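Local coordinates for protein spectinomycin phosphotransferase (Legionella pneumophila, PDB 3I1A) that probably transfers a phosphate group from a bound nucleotide to the antibiotic spectinomycin, and so acts as an antibiotic resistance factor, at residues A[46-51]-A[100-105]; A[139-144]-A[206-211]; A[155-160]-A[292-297]; A[280-285]-A[324-329]. All blocks are in the same frame, centred on the assembly; numbering follows the deposited sequence. Where two conformers were deposited one is given.

Interaction 1. Residues A[46-51]-A[100-105]; sequences SKSYFI and YPFIHA
Phe50 and Phe102 reach for each other from adjacent lengths of chain, and their side chains cross obliquely, ring centroids 5.9 Å apart and planes at 34°. The closest side-chain touch between them is Phe50 CB to Phe102 CD2, at 3.9 Å. In Phe50 CG is anti to the backbone N (chi1 176°), and the ring stands on the same face of the sheet as Tyr100, whose CD1 comes to the Phe50 ring edge, 4.2 Å from Phe50 CD1. Ser48 OG lies in the plane of the Phe102 ring, 3.2 Å from Phe102 CD1; the hydrogen bond of this hydroxyl goes to Asp43 OD1.

The backbones hold these groups in an antiparallel ladder. Phe50 and Tyr100 form a hydrogen-bonded pair, Phe50 N giving to Tyr100 O at 2.7 Å and Tyr100 N to Phe50 O at 2.8 Å. Beyond the non-hydrogen-bonded pair of Tyr49 and Pro101, Phe102 N bonds to Ser48 O at 2.9 Å. The 100-105 segment then runs out of the sheet into what corresponds to the hinge between the lobes in the kinase fold. Phe50, Pro101 and Ile103 all contact AMP and ADP in nucleotide complexes of this enzyme, so the contact probably helps to shape the nucleotide pocket, which holds no nucleotide here.

Strands 48-55 and 95-101 are neighbours in the five-stranded antiparallel N-lobe sheet. Strand 38-43 pairs with the other edge of 48-55, and helix 10-19 packs on Ile51.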
# COMPACT_ATOMS: atom_id res chain seq x y z
N SER A 46 1.27 -32.15 1.25
CA SER A 46 0.12 -31.73 2.04
C SER A 46 -0.39 -30.33 1.71
O SER A 46 -1.59 -30.08 1.78
CB SER A 46 0.47 -31.78 3.53
OG SER A 46 1.28 -32.92 3.83
N LYS A 47 0.52 -29.42 1.36
CA LYS A 47 0.13 -28.04 1.06
C LYS A 47 1.02 -27.37 -0.01
O LYS A 47 1.84 -28.02 -0.64
CB LYS A 47 0.19 -27.19 2.34
CG LYS A 47 -0.57 -27.75 3.52
CD LYS A 47 -0.22 -27.01 4.80
CE LYS A 47 -0.91 -27.64 6.00
NZ LYS A 47 -0.55 -26.96 7.29
N SER A 48 0.82 -26.07 -0.19
CA SER A 48 1.60 -25.29 -1.15
C SER A 48 2.12 -24.07 -0.42
O SER A 48 1.41 -23.47 0.38
CB SER A 48 0.72 -24.86 -2.32
OG SER A 48 1.50 -24.23 -3.32
N TYR A 49 3.37 -23.69 -0.69
CA TYR A 49 3.98 -22.55 -0.02
C TYR A 49 4.52 -21.48 -0.97
O TYR A 49 5.00 -21.78 -2.07
CB TYR A 49 5.13 -23.02 0.87
CG TYR A 49 4.71 -23.92 2.00
CD1 TYR A 49 4.34 -23.40 3.24
CD2 TYR A 49 4.70 -25.30 1.83
CE1 TYR A 49 3.97 -24.24 4.29
CE2 TYR A 49 4.33 -26.14 2.87
CZ TYR A 49 3.97 -25.61 4.09
OH TYR A 49 3.60 -26.46 5.11
N PHE A 50 4.45 -20.24 -0.51
CA PHE A 50 4.96 -19.09 -1.25
C PHE A 50 6.20 -18.63 -0.48
O PHE A 50 6.12 -18.23 0.70
CB PHE A 50 3.91 -17.98 -1.31
CG PHE A 50 4.37 -16.72 -1.97
CD1 PHE A 50 4.79 -15.64 -1.22
CD2 PHE A 50 4.39 -16.61 -3.37
CE1 PHE A 50 5.22 -14.45 -1.84
CE2 PHE A 50 4.81 -15.44 -4.00
CZ PHE A 50 5.23 -14.36 -3.23
N ILE A 51 7.34 -18.72 -1.15
CA ILE A 51 8.60 -18.36 -0.51
C ILE A 51 9.21 -17.10 -1.09
O ILE A 51 9.25 -16.93 -2.31
CB ILE A 51 9.63 -19.51 -0.65
CG1 ILE A 51 8.98 -20.84 -0.23
CG2 ILE A 51 10.87 -19.21 0.17
CD1 ILE A 51 8.48 -20.90 1.17
N TYR A 100 5.56 -18.37 3.47
CA TYR A 100 4.12 -18.18 3.68
C TYR A 100 3.30 -19.29 3.05
O TYR A 100 3.73 -19.96 2.10
CB TYR A 100 3.60 -16.89 3.02
CG TYR A 100 4.16 -15.60 3.53
CD1 TYR A 100 5.29 -15.03 2.95
CD2 TYR A 100 3.54 -14.92 4.59
CE1 TYR A 100 5.79 -13.81 3.40
CE2 TYR A 100 4.03 -13.71 5.05
CZ TYR A 100 5.15 -13.15 4.45
OH TYR A 100 5.64 -11.93 4.88
N PRO A 101 2.09 -19.50 3.58
CA PRO A 101 1.26 -20.54 2.99
C PRO A 101 0.85 -19.90 1.64
O PRO A 101 0.66 -18.69 1.58
CB PRO A 101 0.11 -20.66 3.99
CG PRO A 101 0.00 -19.27 4.56
CD PRO A 101 1.45 -18.91 4.77
N PHE A 102 0.75 -20.70 0.58
CA PHE A 102 0.36 -20.17 -0.74
C PHE A 102 -1.16 -20.06 -0.77
O PHE A 102 -1.87 -21.02 -1.06
CB PHE A 102 0.85 -21.10 -1.85
CG PHE A 102 0.99 -20.43 -3.19
CD1 PHE A 102 1.36 -21.16 -4.31
CD2 PHE A 102 0.74 -19.07 -3.33
CE1 PHE A 102 1.49 -20.55 -5.56
CE2 PHE A 102 0.86 -18.45 -4.58
CZ PHE A 102 1.23 -19.19 -5.70
N ILE A 103 -1.66 -18.86 -0.48
CA ILE A 103 -3.10 -18.61 -0.43
C ILE A 103 -3.67 -17.70 -1.51
O ILE A 103 -3.01 -16.76 -1.97
CB ILE A 103 -3.49 -17.99 0.94
CG1 ILE A 103 -3.20 -18.99 2.07
CG2 ILE A 103 -4.96 -17.58 0.95
CD1 ILE A 103 -3.97 -20.30 1.95
N HIS A 104 -4.90 -17.99 -1.93
CA HIS A 104 -5.55 -17.17 -2.91
C HIS A 104 -6.75 -16.66 -2.16
O HIS A 104 -7.46 -17.43 -1.51
CB HIS A 104 -6.10 -17.91 -4.13
CG HIS A 104 -7.05 -17.06 -4.93
ND1 HIS A 104 -6.64 -15.91 -5.57
CD2 HIS A 104 -8.40 -17.10 -5.05
CE1 HIS A 104 -7.70 -15.28 -6.05
NE2 HIS A 104 -8.78 -15.98 -5.74
N ALA A 105 -6.94 -15.35 -2.24
CA ALA A 105 -8.07 -14.71 -1.61
C ALA A 105 -8.35 -13.50 -2.48
O ALA A 105 -7.44 -12.82 -2.95
CB ALA A 105 -7.73 -14.30 -0.19

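Interaction 2. Residues A[139-144]-A[206-211]; sequences QQLRKE and YVLCHS
Tyr206 reaches Glu144 with its hydroxyl: Tyr206 OH gives a hydrogen bond to Glu144 O at 2.9 Å, coming from above the carbonyl plane. The phenol and the Glu144 side chain cross at about a right angle, with carboxylate and ring planes 76° apart, and Glu144 CB sits 3.7 Å from Tyr206 OH. The carboxylate itself turns elsewhere, to Tyr280 OH and Tyr146 N. At the ring edge, Lys143 CG approaches Tyr206 CD2 at 4.4 Å, while the lysine chain, bent at both chi2 (67°) and chi3 (70°), curls back and Lys143 NZ bonds to Leu141 O at 2.7 Å, in the carbonyl plane.

Val207 belongs to strand 207-209, and here the architecture becomes clear. Strand 235-237 runs between the two segments, antiparallel to 207-209 and parallel to 142-143, in a small three-stranded mixed sheet of the C-terminal lobe. Its backbone bonds to Val207 and Cys209 on one edge and to Arg142 and Glu144 on the other, so the two segments are not paired to each other and touch mainly through side chains. Leu208 crosses Leu141 at about a right angle, Leu208 CD1 4.1 Å from Leu141 CD1; Leu69 of helix 61-71 touches Leu208, and Ile65 of the same helix touches Leu141.

Past Cys209 the chain enters the His-Ser-Asp sequence that probably corresponds to the catalytic-loop motif of the kinase fold. At Ser211, OG lies in the plane of the Arg142 guanidinium, 3.1 Å from Arg142 NH2. Both atoms hydrogen-bond to Glu233 O, and the serine side chain is about 8 Å from those of the magnesium-binding residues Asn217 and Asp230.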
# COMPACT_ATOMS: atom_id res chain seq x y z
N GLN A 139 12.14 4.18 15.99
CA GLN A 139 13.33 4.73 15.35
C GLN A 139 13.53 4.18 13.94
O GLN A 139 14.23 4.78 13.13
CB GLN A 139 14.57 4.45 16.22
CG GLN A 139 14.56 5.23 17.55
CD GLN A 139 15.64 4.77 18.53
OE1 GLN A 139 15.99 5.51 19.46
NE2 GLN A 139 16.14 3.55 18.36
N GLN A 140 12.89 3.04 13.66
CA GLN A 140 12.97 2.39 12.36
C GLN A 140 11.84 2.79 11.42
O GLN A 140 11.91 2.53 10.21
CB GLN A 140 12.94 0.87 12.53
CG GLN A 140 13.94 0.33 13.51
CD GLN A 140 15.37 0.58 13.09
OE1 GLN A 140 15.80 1.73 12.91
NE2 GLN A 140 16.13 -0.51 12.94
N LEU A 141 10.79 3.41 11.96
CA LEU A 141 9.65 3.82 11.14
C LEU A 141 9.80 5.22 10.55
O LEU A 141 10.30 6.13 11.22
CB LEU A 141 8.36 3.79 11.99
CG LEU A 141 7.86 2.37 12.29
CD1 LEU A 141 6.86 2.41 13.46
CD2 LEU A 141 7.24 1.80 11.01
N ARG A 142 9.38 5.38 9.31
CA ARG A 142 9.42 6.68 8.69
C ARG A 142 8.32 7.50 9.37
O ARG A 142 7.28 6.95 9.80
CB ARG A 142 9.17 6.56 7.19
CG ARG A 142 7.86 5.94 6.81
CD ARG A 142 7.96 5.40 5.41
NE ARG A 142 6.66 4.88 4.97
CZ ARG A 142 5.74 5.63 4.37
NH1 ARG A 142 5.98 6.91 4.15
NH2 ARG A 142 4.60 5.08 3.99
N LYS A 143 8.57 8.80 9.51
CA LYS A 143 7.62 9.70 10.15
C LYS A 143 6.97 10.62 9.13
O LYS A 143 7.61 11.03 8.15
CB LYS A 143 8.36 10.55 11.20
CG LYS A 143 8.20 10.13 12.67
CD LYS A 143 8.84 8.80 12.99
CE LYS A 143 10.36 8.87 12.95
NZ LYS A 143 10.92 7.57 13.39
N GLU A 144 5.70 10.95 9.35
CA GLU A 144 5.03 11.90 8.46
C GLU A 144 5.72 13.25 8.67
O GLU A 144 5.82 13.72 9.81
CB GLU A 144 3.55 12.05 8.82
CG GLU A 144 2.78 13.07 7.99
CD GLU A 144 2.84 12.73 6.51
OE1 GLU A 144 2.21 11.73 6.14
OE2 GLU A 144 3.54 13.45 5.75
N TYR A 206 0.85 10.76 16.70
CA TYR A 206 1.13 9.85 15.60
C TYR A 206 0.87 8.42 16.08
O TYR A 206 1.06 8.11 17.27
CB TYR A 206 2.58 9.98 15.15
CG TYR A 206 2.88 11.16 14.22
CD1 TYR A 206 2.01 12.24 14.12
CD2 TYR A 206 4.05 11.18 13.48
CE1 TYR A 206 2.30 13.31 13.28
CE2 TYR A 206 4.36 12.26 12.64
CZ TYR A 206 3.48 13.32 12.55
OH TYR A 206 3.78 14.36 11.70
N VAL A 207 0.44 7.56 15.17
CA VAL A 207 0.17 6.17 15.52
C VAL A 207 0.75 5.31 14.40
O VAL A 207 1.13 5.82 13.35
CB VAL A 207 -1.36 5.88 15.62
CG1 VAL A 207 -1.98 6.72 16.74
CG2 VAL A 207 -2.04 6.13 14.28
N LEU A 208 0.83 4.01 14.64
CA LEU A 208 1.33 3.09 13.62
C LEU A 208 0.25 3.03 12.53
O LEU A 208 -0.90 2.66 12.82
CB LEU A 208 1.56 1.72 14.23
CG LEU A 208 1.87 0.56 13.27
CD1 LEU A 208 3.20 0.86 12.54
CD2 LEU A 208 1.96 -0.74 14.10
N CYS A 209 0.63 3.36 11.30
CA CYS A 209 -0.28 3.38 10.15
C CYS A 209 0.17 2.47 9.05
O CYS A 209 1.36 2.30 8.83
CB CYS A 209 -0.37 4.79 9.54
SG CYS A 209 -1.22 5.97 10.56
N HIS A 210 -0.79 1.88 8.35
CA HIS A 210 -0.47 1.04 7.21
C HIS A 210 0.07 1.97 6.10
O HIS A 210 1.10 1.67 5.47
CB HIS A 210 -1.73 0.32 6.75
CG HIS A 210 -1.53 -0.51 5.53
ND1 HIS A 210 -1.48 0.02 4.26
CD2 HIS A 210 -1.42 -1.85 5.38
CE1 HIS A 210 -1.36 -0.96 3.38
NE2 HIS A 210 -1.33 -2.11 4.04
N SER A 211 -0.62 3.09 5.87
CA SER A 211 -0.29 4.15 4.90
C SER A 211 -0.86 4.05 3.48
O SER A 211 -0.86 5.04 2.73
CB SER A 211 1.24 4.40 4.84
OG SER A 211 1.92 3.58 3.88

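Interaction 3. Residues A[155-160]-A[292-297]; sequences RSFYNQ and YGQDLL
Phe157 and Leu297 both have CG anti to the carbonyl carbon, and a chi2 of 169° in the leucine swings CD1 out over the phenyl ring. The resulting CH-pi contact places Leu297 CD1 3.8 Å from the Phe157 centroid, 21° off the ring normal and displaced toward the rim atom Phe157 CD1. The far end of the ring presses against helix backbone: Phe157 CE2 is 4.0 Å from Gly293 CA, and Phe157 CZ is 3.6 Å from Gln294 N.

Gln294 is bent at chi2 (61°); its NE2 lies at the ring edge, 3.4 Å from Phe157 CE1. A water accepts from both Gln294 NE2 and Gln160 NE2, bridging the two glutamines at the edge of the ring. Gln160 NE2 also bonds to Ser156 O at 3.0 Å, which ties this amide to its own segment, while Gln160 OE1 meets Leu297 CD1 at 3.9 Å.

This is plain helix packing, far from the annotated binding sites. It joins residues 155-160, around the C-terminal part of helix 149-157, to the last turns of helix 274-297. Helix 169-180 covers Leu296 and Leu297, helix 303-315 packs on Tyr292 and Leu296, and helix 182-198 takes Arg155 and Tyr158.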
# COMPACT_ATOMS: atom_id res chain seq x y z
N ARG A 155 4.06 20.98 -9.78
CA ARG A 155 4.16 22.36 -10.26
C ARG A 155 5.17 22.44 -11.39
O ARG A 155 5.02 23.28 -12.28
CB ARG A 155 4.57 23.33 -9.13
CG ARG A 155 3.52 23.45 -8.05
CD ARG A 155 3.77 24.62 -7.12
NE ARG A 155 3.00 24.48 -5.89
CZ ARG A 155 3.51 24.00 -4.76
NH1 ARG A 155 4.78 23.63 -4.71
NH2 ARG A 155 2.75 23.87 -3.68
N SER A 156 6.19 21.59 -11.36
CA SER A 156 7.19 21.62 -12.43
C SER A 156 6.54 21.22 -13.76
O SER A 156 7.06 21.55 -14.82
CB SER A 156 8.37 20.69 -12.14
OG SER A 156 7.99 19.32 -12.22
N PHE A 157 5.40 20.52 -13.70
CA PHE A 157 4.71 20.11 -14.93
C PHE A 157 4.01 21.27 -15.63
O PHE A 157 3.87 21.26 -16.85
CB PHE A 157 3.61 19.05 -14.67
CG PHE A 157 4.11 17.71 -14.17
CD1 PHE A 157 5.47 17.38 -14.19
CD2 PHE A 157 3.19 16.77 -13.70
CE1 PHE A 157 5.89 16.14 -13.75
CE2 PHE A 157 3.62 15.52 -13.26
CZ PHE A 157 4.96 15.20 -13.29
N TYR A 158 3.56 22.26 -14.85
CA TYR A 158 2.83 23.39 -15.40
C TYR A 158 3.36 23.96 -16.71
O TYR A 158 2.62 24.11 -17.68
CB TYR A 158 2.75 24.51 -14.35
CG TYR A 158 1.92 24.13 -13.12
CD1 TYR A 158 1.99 24.90 -11.96
CD2 TYR A 158 1.06 23.03 -13.14
CE1 TYR A 158 1.21 24.59 -10.84
CE2 TYR A 158 0.28 22.70 -12.02
CZ TYR A 158 0.35 23.49 -10.88
OH TYR A 158 -0.44 23.21 -9.78
N ASN A 159 4.65 24.26 -16.74
CA ASN A 159 5.22 24.84 -17.94
C ASN A 159 5.48 23.83 -19.05
O ASN A 159 5.63 24.21 -20.21
CB ASN A 159 6.50 25.61 -17.59
CG ASN A 159 6.21 26.88 -16.81
OD1 ASN A 159 5.09 27.39 -16.83
ND2 ASN A 159 7.23 27.40 -16.13
N GLN A 160 5.52 22.54 -18.71
CA GLN A 160 5.76 21.50 -19.70
C GLN A 160 4.51 21.14 -20.51
O GLN A 160 4.60 20.49 -21.54
CB GLN A 160 6.29 20.24 -19.01
CG GLN A 160 7.53 20.44 -18.17
CD GLN A 160 8.00 19.14 -17.56
OE1 GLN A 160 8.23 18.17 -18.28
NE2 GLN A 160 8.13 19.11 -16.22
N TYR A 292 2.47 9.18 -12.19
CA TYR A 292 1.93 8.78 -13.49
C TYR A 292 2.07 9.90 -14.51
O TYR A 292 2.30 9.64 -15.70
CB TYR A 292 0.50 8.29 -13.33
CG TYR A 292 0.44 7.07 -12.42
CD1 TYR A 292 0.37 7.20 -11.03
CD2 TYR A 292 0.49 5.78 -12.94
CE1 TYR A 292 0.36 6.10 -10.19
CE2 TYR A 292 0.48 4.66 -12.11
CZ TYR A 292 0.42 4.83 -10.74
OH TYR A 292 0.41 3.73 -9.92
N GLY A 293 1.98 11.15 -14.06
CA GLY A 293 2.17 12.24 -15.00
C GLY A 293 3.59 12.22 -15.58
O GLY A 293 3.80 12.43 -16.79
N GLN A 294 4.58 11.97 -14.73
CA GLN A 294 5.95 11.93 -15.23
C GLN A 294 6.13 10.78 -16.24
O GLN A 294 6.89 10.90 -17.22
CB GLN A 294 6.96 11.75 -14.10
CG GLN A 294 8.40 11.92 -14.57
CD GLN A 294 8.67 13.31 -15.13
OE1 GLN A 294 8.87 13.48 -16.35
NE2 GLN A 294 8.67 14.31 -14.26
N ASP A 295 5.44 9.66 -16.00
CA ASP A 295 5.54 8.53 -16.91
C ASP A 295 4.99 8.90 -18.29
O ASP A 295 5.42 8.32 -19.31
CB ASP A 295 4.77 7.32 -16.35
CG ASP A 295 5.19 6.01 -16.99
OD1 ASP A 295 6.41 5.83 -17.26
OD2 ASP A 295 4.31 5.16 -17.22
N LEU A 296 4.05 9.84 -18.35
CA LEU A 296 3.49 10.27 -19.62
C LEU A 296 4.32 11.37 -20.29
O LEU A 296 4.36 11.45 -21.51
CB LEU A 296 2.04 10.75 -19.47
CG LEU A 296 0.92 9.71 -19.62
CD1 LEU A 296 0.93 9.09 -21.05
CD2 LEU A 296 1.09 8.64 -18.56
N LEU A 297 4.98 12.22 -19.50
CA LEU A 297 5.80 13.29 -20.06
C LEU A 297 7.15 12.72 -20.51
O LEU A 297 7.85 13.34 -21.32
CB LEU A 297 6.04 14.39 -19.03
CG LEU A 297 4.78 15.18 -18.66
CD1 LEU A 297 5.07 16.07 -17.43
CD2 LEU A 297 4.37 16.05 -19.82
O HOH W 1 9.38 16.96 -14.74

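Interaction 4. Residues A[280-285]-A[324-329]; sequences YRHERI and EIAFAT
Arg281 and Thr329 make the hydrogen bond of this contact, Arg281 NH1 giving to Thr329 OG1 at 2.7 Å, with the oxygen in the guanidinium plane. The arginine chain is extended from CG to NE (chi2 -177°, chi3 170°), which carries the guanidinium out to the threonine. Thr329 OG1 in turn gives to Ile325 O at 2.8 Å, so the hydroxyl relays the arginine to the helix backbone. Met244 O holds Arg281 NE, which helps to fix the guanidinium, and Ile325 CG2 lies over one of its faces.

The ring contacts belong to His282. Ala326 CB sits over the centre of the imidazole, 3.9 Å from the centroid, in a CH-pi contact. His282 CE1 comes to 3.0 Å from Ala326 O, and His282 NE2 lies in the plane of the Phe327 ring at its edge, 3.7 Å from Phe327 CD1. His282 ND1 is bonded to Ser278 O, one turn back.

Purely apolar packing is small: Ile285 CD1 and Arg281 CB lie 4.0 and 4.1 Å from Ala326 CB.

The two helix segments run roughly antiparallel, at 147° with axes 9.0 Å apart, and pack the C-terminal helix 322-329 on helix 274-297. Leu188 of helix 182-198 touches His282, Ile285 and Phe327.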
# COMPACT_ATOMS: atom_id res chain seq x y z
N TYR A 280 -4.73 14.45 3.37
CA TYR A 280 -4.26 13.19 2.80
C TYR A 280 -4.94 12.81 1.50
O TYR A 280 -4.29 12.34 0.59
CB TYR A 280 -4.40 12.05 3.81
CG TYR A 280 -3.24 11.99 4.78
CD1 TYR A 280 -1.94 11.81 4.32
CD2 TYR A 280 -3.45 12.10 6.16
CE1 TYR A 280 -0.87 11.74 5.20
CE2 TYR A 280 -2.40 12.02 7.04
CZ TYR A 280 -1.11 11.84 6.57
OH TYR A 280 -0.04 11.71 7.43
N ARG A 281 -6.25 13.03 1.40
CA ARG A 281 -6.97 12.68 0.17
C ARG A 281 -6.48 13.53 -1.00
O ARG A 281 -6.37 13.02 -2.11
CB ARG A 281 -8.47 12.84 0.33
CG ARG A 281 -9.04 11.83 1.29
CD ARG A 281 -10.54 11.98 1.39
NE ARG A 281 -11.10 10.85 2.12
CZ ARG A 281 -12.35 10.80 2.57
NH1 ARG A 281 -13.18 11.81 2.38
NH2 ARG A 281 -12.76 9.72 3.23
N HIS A 282 -6.20 14.81 -0.76
CA HIS A 282 -5.68 15.64 -1.84
C HIS A 282 -4.23 15.29 -2.14
O HIS A 282 -3.85 15.13 -3.30
CB HIS A 282 -5.79 17.15 -1.49
CG HIS A 282 -7.19 17.70 -1.54
ND1 HIS A 282 -8.13 17.43 -0.56
CD2 HIS A 282 -7.82 18.46 -2.46
CE1 HIS A 282 -9.27 18.01 -0.89
NE2 HIS A 282 -9.11 18.64 -2.03
N GLU A 283 -3.42 15.14 -1.10
CA GLU A 283 -2.00 14.84 -1.28
C GLU A 283 -1.72 13.49 -1.92
O GLU A 283 -0.79 13.35 -2.71
CB GLU A 283 -1.27 14.93 0.07
CG GLU A 283 0.19 14.50 0.07
CD GLU A 283 1.11 15.35 -0.80
OE1 GLU A 283 0.78 16.51 -1.14
OE2 GLU A 283 2.20 14.84 -1.14
N ARG A 284 -2.52 12.47 -1.60
CA ARG A 284 -2.28 11.18 -2.24
C ARG A 284 -2.50 11.30 -3.75
O ARG A 284 -1.79 10.67 -4.53
CB ARG A 284 -3.20 10.10 -1.68
CG ARG A 284 -2.76 8.69 -2.09
CD ARG A 284 -3.69 7.64 -1.46
NE ARG A 284 -3.25 6.29 -1.83
CZ ARG A 284 -3.60 5.67 -2.95
NH1 ARG A 284 -4.41 6.27 -3.83
NH2 ARG A 284 -3.11 4.46 -3.21
N ILE A 285 -3.48 12.11 -4.16
CA ILE A 285 -3.74 12.29 -5.60
C ILE A 285 -2.58 13.06 -6.23
O ILE A 285 -2.12 12.75 -7.34
CB ILE A 285 -5.09 13.00 -5.85
CG1 ILE A 285 -6.22 12.15 -5.26
CG2 ILE A 285 -5.33 13.21 -7.35
CD1 ILE A 285 -7.57 12.83 -5.21
N GLU A 324 -13.22 13.76 -7.07
CA GLU A 324 -14.51 14.30 -6.66
C GLU A 324 -14.75 14.13 -5.16
O GLU A 324 -15.34 15.00 -4.52
CB GLU A 324 -15.65 13.67 -7.46
CG GLU A 324 -15.55 13.94 -8.96
CD GLU A 324 -16.83 13.62 -9.70
OE1 GLU A 324 -17.57 12.73 -9.24
OE2 GLU A 324 -17.08 14.25 -10.76
N ILE A 325 -14.32 13.00 -4.62
CA ILE A 325 -14.46 12.74 -3.19
C ILE A 325 -13.53 13.66 -2.36
O ILE A 325 -13.92 14.15 -1.30
CB ILE A 325 -14.16 11.26 -2.88
CG1 ILE A 325 -15.29 10.38 -3.44
CG2 ILE A 325 -14.00 11.04 -1.37
CD1 ILE A 325 -15.00 8.92 -3.36
N ALA A 326 -12.32 13.91 -2.86
CA ALA A 326 -11.39 14.80 -2.15
C ALA A 326 -12.01 16.20 -2.07
O ALA A 326 -12.06 16.81 -0.99
CB ALA A 326 -10.05 14.85 -2.88
N PHE A 327 -12.49 16.71 -3.20
CA PHE A 327 -13.10 18.04 -3.23
C PHE A 327 -14.30 18.11 -2.30
O PHE A 327 -14.53 19.13 -1.64
CB PHE A 327 -13.53 18.40 -4.65
CG PHE A 327 -12.40 18.61 -5.60
CD1 PHE A 327 -11.08 18.65 -5.16
CD2 PHE A 327 -12.65 18.79 -6.96
CE1 PHE A 327 -10.04 18.88 -6.05
CE2 PHE A 327 -11.61 19.02 -7.85
CZ PHE A 327 -10.31 19.06 -7.41
N ALA A 328 -15.09 17.05 -2.28
CA ALA A 328 -16.25 17.01 -1.41
C ALA A 328 -15.84 17.01 0.07
O ALA A 328 -16.63 17.39 0.93
CB ALA A 328 -17.08 15.78 -1.71
N THR A 329 -14.61 16.59 0.36
CA THR A 329 -14.13 16.55 1.75
C THR A 329 -13.76 17.94 2.24
O THR A 329 -13.94 18.26 3.41
CB THR A 329 -12.89 15.65 1.90
OG1 THR A 329 -13.17 14.36 1.36
CG2 THR A 329 -12.52 15.49 3.39

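How the interactions relate
From the N terminus, interaction 1 closes first, joining strands 48-55 and 95-101 within the N-terminal lobe before any other contact opens. Interaction 2 then spans from 139-144 to 206-211, and interaction 3 opens inside that span at 155-160 but closes only at 292-297, so the two cross. Interaction 4 opens at 280-285, within the span of interaction 3, and closes at 324-329, crossing it in turn. Interaction 3 ties helix 149-157 to helix 274-297, and interaction 4 ties the C-terminal helix 322-329 to the same long helix. No contact nests within another. Although in series, interactions 2 and 4 touch through a probable Glu144-Tyr280 hydrogen bond, linking the small mixed sheet to that helix.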